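Local coordinates for dehydroquinate synthase (Thermus thermophilus, PDB 1UJN), which probably catalyses the conversion of 3-deoxy-D-arabino-heptulosonate 7-phosphate to 3-dehydroquinate in chorismate biosynthesis, using NAD(+) and a divalent metal ion, at residues A[29-34]-A[87-92]; A[112-117]-A[148-153]. All coordinates share one frame; numbering follows the deposited sequence.

Both contacts are pairs of neighbouring parallel strands in the main mixed sheet, the core of the N-terminal, Rossmann-like half of dehydroquinate synthase. Their centres lie about 9 Å apart. Interaction 1 pairs strands 31-36 and 87-92, and interaction 2, which begins only after it closes along the chain, pairs strands 112-117 and 151-155. The inner strands, 87-92 and 112-117, are themselves neighbours, with probable hydrogen bonds from Val90 to Leu114 and Phe116, so the two contacts form four successive strands of one sheet. Thr118 and Thr119, predicted to bind NAD(+), directly follow strand 112-117, and the side chain of Val91 lies about 4 Å from that of Thr118.

Interaction 1. Residues A[29-34]-A[87-92]; sequences GPAALL and TLLVVG
The parallel pairing of Ala31 to Leu34 with Thr87 to Val90 joins two adjacent strands of the Rossmann-like sheet, their axes inclined by 20°. Pro30, Ala32 and Leu34 exchange backbone hydrogen bonds with Thr87, Leu89 and Val91, and the middle of the ladder is tight: Leu89 N to Ala32 O and Leu34 N to Leu89 O are both 2.8 Å. At its start Pro30 O has two donors. Thr87 N reaches Pro30 O at 3.0 Å, and a water donates a hydrogen bond to Pro30 O at 2.7 Å and accepts one from Thr87 OG1; the threonine hydroxyl thus suits this polar end of a strand that is otherwise aliphatic.

Side chains alternate between the faces. Leu33 has CG anti to its backbone N (chi1 -173°), which sets CG 3.9 Å from Leu89 CB, the two leucines crossing at about a right angle. From there Leu33 CD2 meets Val91 CG2 at 4.0 Å. Leu89 sends CD1 the other way, to Ala31 CB at 3.9 Å, where a small methyl leaves room for the branch. Helix 40-50 covers this face through Val46, Leu50 and Phe42. An alanine in place of Leu33 would probably open a gap beside Leu89 and Val91 and leave Val46 with less to pack on. On the other face Ala32 and Leu34 adjoin Leu88, and helix 94-106 lies against Leu34, Leu88 and Val90. With the backbone polar groups paired between the strands, both faces can be largely hydrocarbon, Thr87 at the watered end excepted, and lie buried beneath helices.

Interaction 2. Residues A[112-117]-A[148-153]; sequences AYLAFP and FPQGVY
Ala115 O accepts from Tyr153 N at 2.8 Å, and the CA-H of Val152 approaches the same oxygen. Ala115 N bonds in turn to Gly151 O at 3.0 Å, and Tyr113 O accepts from Gln150 N in a nearly straight bond of 2.8 Å. The ladder stops at Pro117, which has no N-H to give; a water instead donates to both Pro117 O and Tyr153 O.

With CG between its backbone N and carbonyl carbon (chi1 76°), Tyr113 lies side by side with Pro149, whose CA sits over one face of the ring, 3.9 Å from the centroid, in a CH-pi contact, while the tyrosine hydroxyl bonds to His147 O. In the Rossmann-like sheet these are adjacent parallel strands, linked by a crossover that holds helix 120-126 and a beta hairpin. Gly151 suits its place because a CB there would collide with Tyr153 CE2. Leu114 CD2 instead comes to the edge of the Tyr153 ring, 4.2 Å from CE2. Phe116 CD2 touches Tyr153 CB at 3.7 Å, the rings turned by 31° and meeting obliquely. Beyond them, Leu15 and Pro13 of strand 12-17 pack on Tyr153.

Interaction 1. Residues A[29-34]-A[87-92]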
loop_
_atom_site.group_PDB
_atom_site.type_symbol
_atom_site.label_atom_id
_atom_site.label_comp_id
_atom_site.label_asym_id
_atom_site.label_seq_id
_atom_site.Cartn_x
_atom_site.Cartn_y
_atom_site.Cartn_z
ATOM N N GLY A 29 -16.267 -14.360 5.932
ATOM C CA GLY A 29 -15.335 -15.074 5.077
ATOM C C GLY A 29 -14.187 -15.641 5.883
ATOM O O GLY A 29 -14.223 -15.602 7.114
ATOM N N PRO A 30 -13.150 -16.181 5.222
ATOM C CA PRO A 30 -12.008 -16.743 5.949
ATOM C C PRO A 30 -11.316 -15.682 6.804
ATOM O O PRO A 30 -11.541 -14.478 6.620
ATOM C CB PRO A 30 -11.117 -17.292 4.832
ATOM C CG PRO A 30 -11.953 -17.407 3.593
ATOM C CD PRO A 30 -12.968 -16.305 3.767
ATOM N N ALA A 31 -10.485 -16.125 7.744
ATOM C CA ALA A 31 -9.800 -15.191 8.632
ATOM C C ALA A 31 -8.539 -15.760 9.265
ATOM O O ALA A 31 -8.324 -16.975 9.287
ATOM C CB ALA A 31 -10.768 -14.732 9.727
ATOM N N ALA A 32 -7.707 -14.861 9.780
ATOM C CA ALA A 32 -6.470 -15.229 10.449
ATOM C C ALA A 32 -6.294 -14.198 11.553
ATOM O O ALA A 32 -6.800 -13.079 11.442
ATOM C CB ALA A 32 -5.299 -15.177 9.472
ATOM N N LEU A 33 -5.594 -14.565 12.620
ATOM C CA LEU A 33 -5.406 -13.643 13.728
ATOM C C LEU A 33 -3.937 -13.552 14.116
ATOM O O LEU A 33 -3.277 -14.563 14.344
ATOM C CB LEU A 33 -6.263 -14.085 14.931
ATOM C CG LEU A 33 -6.351 -13.169 16.163
ATOM C CD1 LEU A 33 -7.621 -13.494 16.948
ATOM C CD2 LEU A 33 -5.110 -13.345 17.041
ATOM N N LEU A 34 -3.438 -12.320 14.156
ATOM C CA LEU A 34 -2.060 -12.009 14.516
ATOM C C LEU A 34 -2.117 -11.384 15.913
ATOM O O LEU A 34 -2.935 -10.489 16.159
ATOM C CB LEU A 34 -1.498 -10.997 13.510
ATOM C CG LEU A 34 -0.025 -10.612 13.603
ATOM C CD1 LEU A 34 0.823 -11.821 13.229
ATOM C CD2 LEU A 34 0.269 -9.435 12.665
ATOM N N THR A 87 -10.234 -11.798 6.348
ATOM C CA THR A 87 -10.115 -10.710 7.310
ATOM C C THR A 87 -8.972 -11.033 8.258
ATOM O O THR A 87 -8.867 -12.158 8.754
ATOM C CB THR A 87 -11.395 -10.549 8.158
ATOM O OG1 THR A 87 -12.503 -10.249 7.303
ATOM C CG2 THR A 87 -11.226 -9.418 9.175
ATOM N N LEU A 88 -8.112 -10.052 8.505
ATOM C CA LEU A 88 -6.997 -10.239 9.428
ATOM C C LEU A 88 -7.364 -9.572 10.748
ATOM O O LEU A 88 -7.679 -8.384 10.771
ATOM C CB LEU A 88 -5.724 -9.581 8.880
ATOM C CG LEU A 88 -4.476 -9.702 9.769
ATOM C CD1 LEU A 88 -4.042 -11.166 9.841
ATOM C CD2 LEU A 88 -3.348 -8.862 9.203
ATOM N N LEU A 89 -7.348 -10.334 11.836
ATOM C CA LEU A 89 -7.655 -9.776 13.147
ATOM C C LEU A 89 -6.319 -9.493 13.827
ATOM O O LEU A 89 -5.410 -10.324 13.803
ATOM C CB LEU A 89 -8.492 -10.761 13.978
ATOM C CG LEU A 89 -9.938 -10.964 13.506
ATOM C CD1 LEU A 89 -9.976 -11.782 12.221
ATOM C CD2 LEU A 89 -10.719 -11.684 14.603
ATOM N N VAL A 90 -6.185 -8.309 14.414
ATOM C CA VAL A 90 -4.926 -7.949 15.052
ATOM C C VAL A 90 -5.128 -7.600 16.515
ATOM O O VAL A 90 -5.832 -6.641 16.849
ATOM C CB VAL A 90 -4.258 -6.762 14.317
ATOM C CG1 VAL A 90 -2.852 -6.552 14.845
ATOM C CG2 VAL A 90 -4.224 -7.038 12.811
ATOM N N VAL A 91 -4.493 -8.380 17.383
ATOM C CA VAL A 91 -4.626 -8.197 18.824
ATOM C C VAL A 91 -3.285 -7.824 19.446
ATOM O O VAL A 91 -2.353 -8.630 19.463
ATOM C CB VAL A 91 -5.148 -9.491 19.485
ATOM C CG1 VAL A 91 -5.449 -9.240 20.963
ATOM C CG2 VAL A 91 -6.397 -9.995 18.745
ATOM N N GLY A 92 -3.194 -6.599 19.956
ATOM C CA GLY A 92 -1.956 -6.149 20.565
ATOM C C GLY A 92 -1.906 -4.638 20.666
ATOM O O GLY A 92 -2.929 -3.961 20.527
HETATM O O HOH W 1 -13.406 -12.630 6.129
#

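Interaction 2. Residues A[112-117]-A[148-153]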
loop_
_atom_site.group_PDB
_atom_site.type_symbol
_atom_site.label_atom_id
_atom_site.label_comp_id
_atom_site.label_asym_id
_atom_site.label_seq_id
_atom_site.Cartn_x
_atom_site.Cartn_y
_atom_site.Cartn_z
ATOM N N ALA A 112 -9.384 -6.752 4.431
ATOM C CA ALA A 112 -9.929 -6.094 5.613
ATOM C C ALA A 112 -9.221 -6.544 6.883
ATOM O O ALA A 112 -8.678 -7.650 6.950
ATOM C CB ALA A 112 -11.419 -6.401 5.726
ATOM N N TYR A 113 -9.185 -5.672 7.883
ATOM C CA TYR A 113 -8.609 -6.066 9.159
ATOM C C TYR A 113 -9.400 -5.449 10.298
ATOM O O TYR A 113 -10.026 -4.395 10.140
ATOM C CB TYR A 113 -7.116 -5.717 9.266
ATOM C CG TYR A 113 -6.762 -4.271 9.507
ATOM C CD1 TYR A 113 -6.761 -3.349 8.470
ATOM C CD2 TYR A 113 -6.357 -3.846 10.769
ATOM C CE1 TYR A 113 -6.348 -2.033 8.681
ATOM C CE2 TYR A 113 -5.947 -2.532 10.991
ATOM C CZ TYR A 113 -5.939 -1.638 9.946
ATOM O OH TYR A 113 -5.485 -0.352 10.154
ATOM N N LEU A 114 -9.421 -6.162 11.419
ATOM C CA LEU A 114 -10.112 -5.717 12.620
ATOM C C LEU A 114 -9.043 -5.521 13.676
ATOM O O LEU A 114 -8.147 -6.352 13.824
ATOM C CB LEU A 114 -11.105 -6.778 13.096
ATOM C CG LEU A 114 -12.305 -7.046 12.186
ATOM C CD1 LEU A 114 -13.112 -8.215 12.744
ATOM C CD2 LEU A 114 -13.160 -5.793 12.092
ATOM N N ALA A 115 -9.136 -4.419 14.407
ATOM C CA ALA A 115 -8.155 -4.125 15.439
ATOM C C ALA A 115 -8.710 -4.344 16.842
ATOM O O ALA A 115 -9.833 -3.944 17.144
ATOM C CB ALA A 115 -7.679 -2.691 15.298
ATOM N N PHE A 116 -7.912 -4.987 17.687
ATOM C CA PHE A 116 -8.283 -5.230 19.081
ATOM C C PHE A 116 -7.117 -4.693 19.904
ATOM O O PHE A 116 -6.238 -5.445 20.332
ATOM C CB PHE A 116 -8.473 -6.720 19.337
ATOM C CG PHE A 116 -9.609 -7.318 18.563
ATOM C CD1 PHE A 116 -9.433 -7.718 17.244
ATOM C CD2 PHE A 116 -10.866 -7.453 19.143
ATOM C CE1 PHE A 116 -10.501 -8.249 16.509
ATOM C CE2 PHE A 116 -11.937 -7.981 18.417
ATOM C CZ PHE A 116 -11.752 -8.377 17.099
ATOM N N PRO A 117 -7.087 -3.371 20.116
ATOM C CA PRO A 117 -6.008 -2.744 20.884
ATOM C C PRO A 117 -5.951 -3.223 22.330
ATOM O O PRO A 117 -6.979 -3.406 22.980
ATOM C CB PRO A 117 -6.309 -1.249 20.746
ATOM C CG PRO A 117 -7.803 -1.218 20.640
ATOM C CD PRO A 117 -8.106 -2.381 19.720
ATOM N N PHE A 148 -7.385 1.750 6.748
ATOM C CA PHE A 148 -8.269 1.824 7.902
ATOM C C PHE A 148 -8.890 0.507 8.290
ATOM O O PHE A 148 -9.255 -0.296 7.435
ATOM C CB PHE A 148 -9.386 2.836 7.645
ATOM C CG PHE A 148 -8.887 4.202 7.308
ATOM C CD1 PHE A 148 -8.537 4.522 6.008
ATOM C CD2 PHE A 148 -8.711 5.153 8.305
ATOM C CE1 PHE A 148 -8.012 5.773 5.698
ATOM C CE2 PHE A 148 -8.182 6.411 8.006
ATOM C CZ PHE A 148 -7.833 6.717 6.699
ATOM N N PRO A 149 -9.035 0.275 9.602
ATOM C CA PRO A 149 -9.640 -0.973 10.069
ATOM C C PRO A 149 -11.128 -0.955 9.757
ATOM O O PRO A 149 -11.726 0.108 9.562
ATOM C CB PRO A 149 -9.358 -0.958 11.568
ATOM C CG PRO A 149 -9.406 0.495 11.906
ATOM C CD PRO A 149 -8.664 1.143 10.736
ATOM N N GLN A 150 -11.712 -2.142 9.699
ATOM C CA GLN A 150 -13.128 -2.304 9.431
ATOM C C GLN A 150 -13.865 -2.102 10.753
ATOM O O GLN A 150 -15.082 -1.928 10.785
ATOM C CB GLN A 150 -13.354 -3.711 8.894
ATOM C CG GLN A 150 -14.727 -3.994 8.383
ATOM C CD GLN A 150 -14.784 -5.346 7.714
ATOM O OE1 GLN A 150 -14.738 -5.453 6.485
ATOM N NE2 GLN A 150 -14.917 -6.394 8.522
ATOM N N GLY A 151 -13.102 -2.121 11.840
ATOM C CA GLY A 151 -13.662 -1.930 13.169
ATOM C C GLY A 151 -12.555 -1.984 14.210
ATOM O O GLY A 151 -11.524 -2.621 13.981
ATOM N N VAL A 152 -12.753 -1.305 15.342
ATOM C CA VAL A 152 -11.773 -1.301 16.435
ATOM C C VAL A 152 -12.534 -1.705 17.692
ATOM O O VAL A 152 -13.561 -1.112 18.012
ATOM C CB VAL A 152 -11.156 0.091 16.661
ATOM C CG1 VAL A 152 -10.187 0.051 17.848
ATOM C CG2 VAL A 152 -10.408 0.537 15.408
ATOM N N TYR A 153 -12.027 -2.712 18.392
ATOM C CA TYR A 153 -12.683 -3.224 19.589
ATOM C C TYR A 153 -11.700 -3.268 20.745
ATOM O O TYR A 153 -10.834 -4.142 20.797
ATOM C CB TYR A 153 -13.243 -4.615 19.278
ATOM C CG TYR A 153 -14.248 -4.567 18.145
ATOM C CD1 TYR A 153 -15.597 -4.324 18.399
ATOM C CD2 TYR A 153 -13.834 -4.647 16.810
ATOM C CE1 TYR A 153 -16.510 -4.153 17.354
ATOM C CE2 TYR A 153 -14.738 -4.469 15.760
ATOM C CZ TYR A 153 -16.070 -4.221 16.042
ATOM O OH TYR A 153 -16.970 -3.997 15.023
HETATM O O HOH W 2 -9.841 -2.927 6.821
HETATM O O HOH W 3 -9.131 -5.100 22.652
#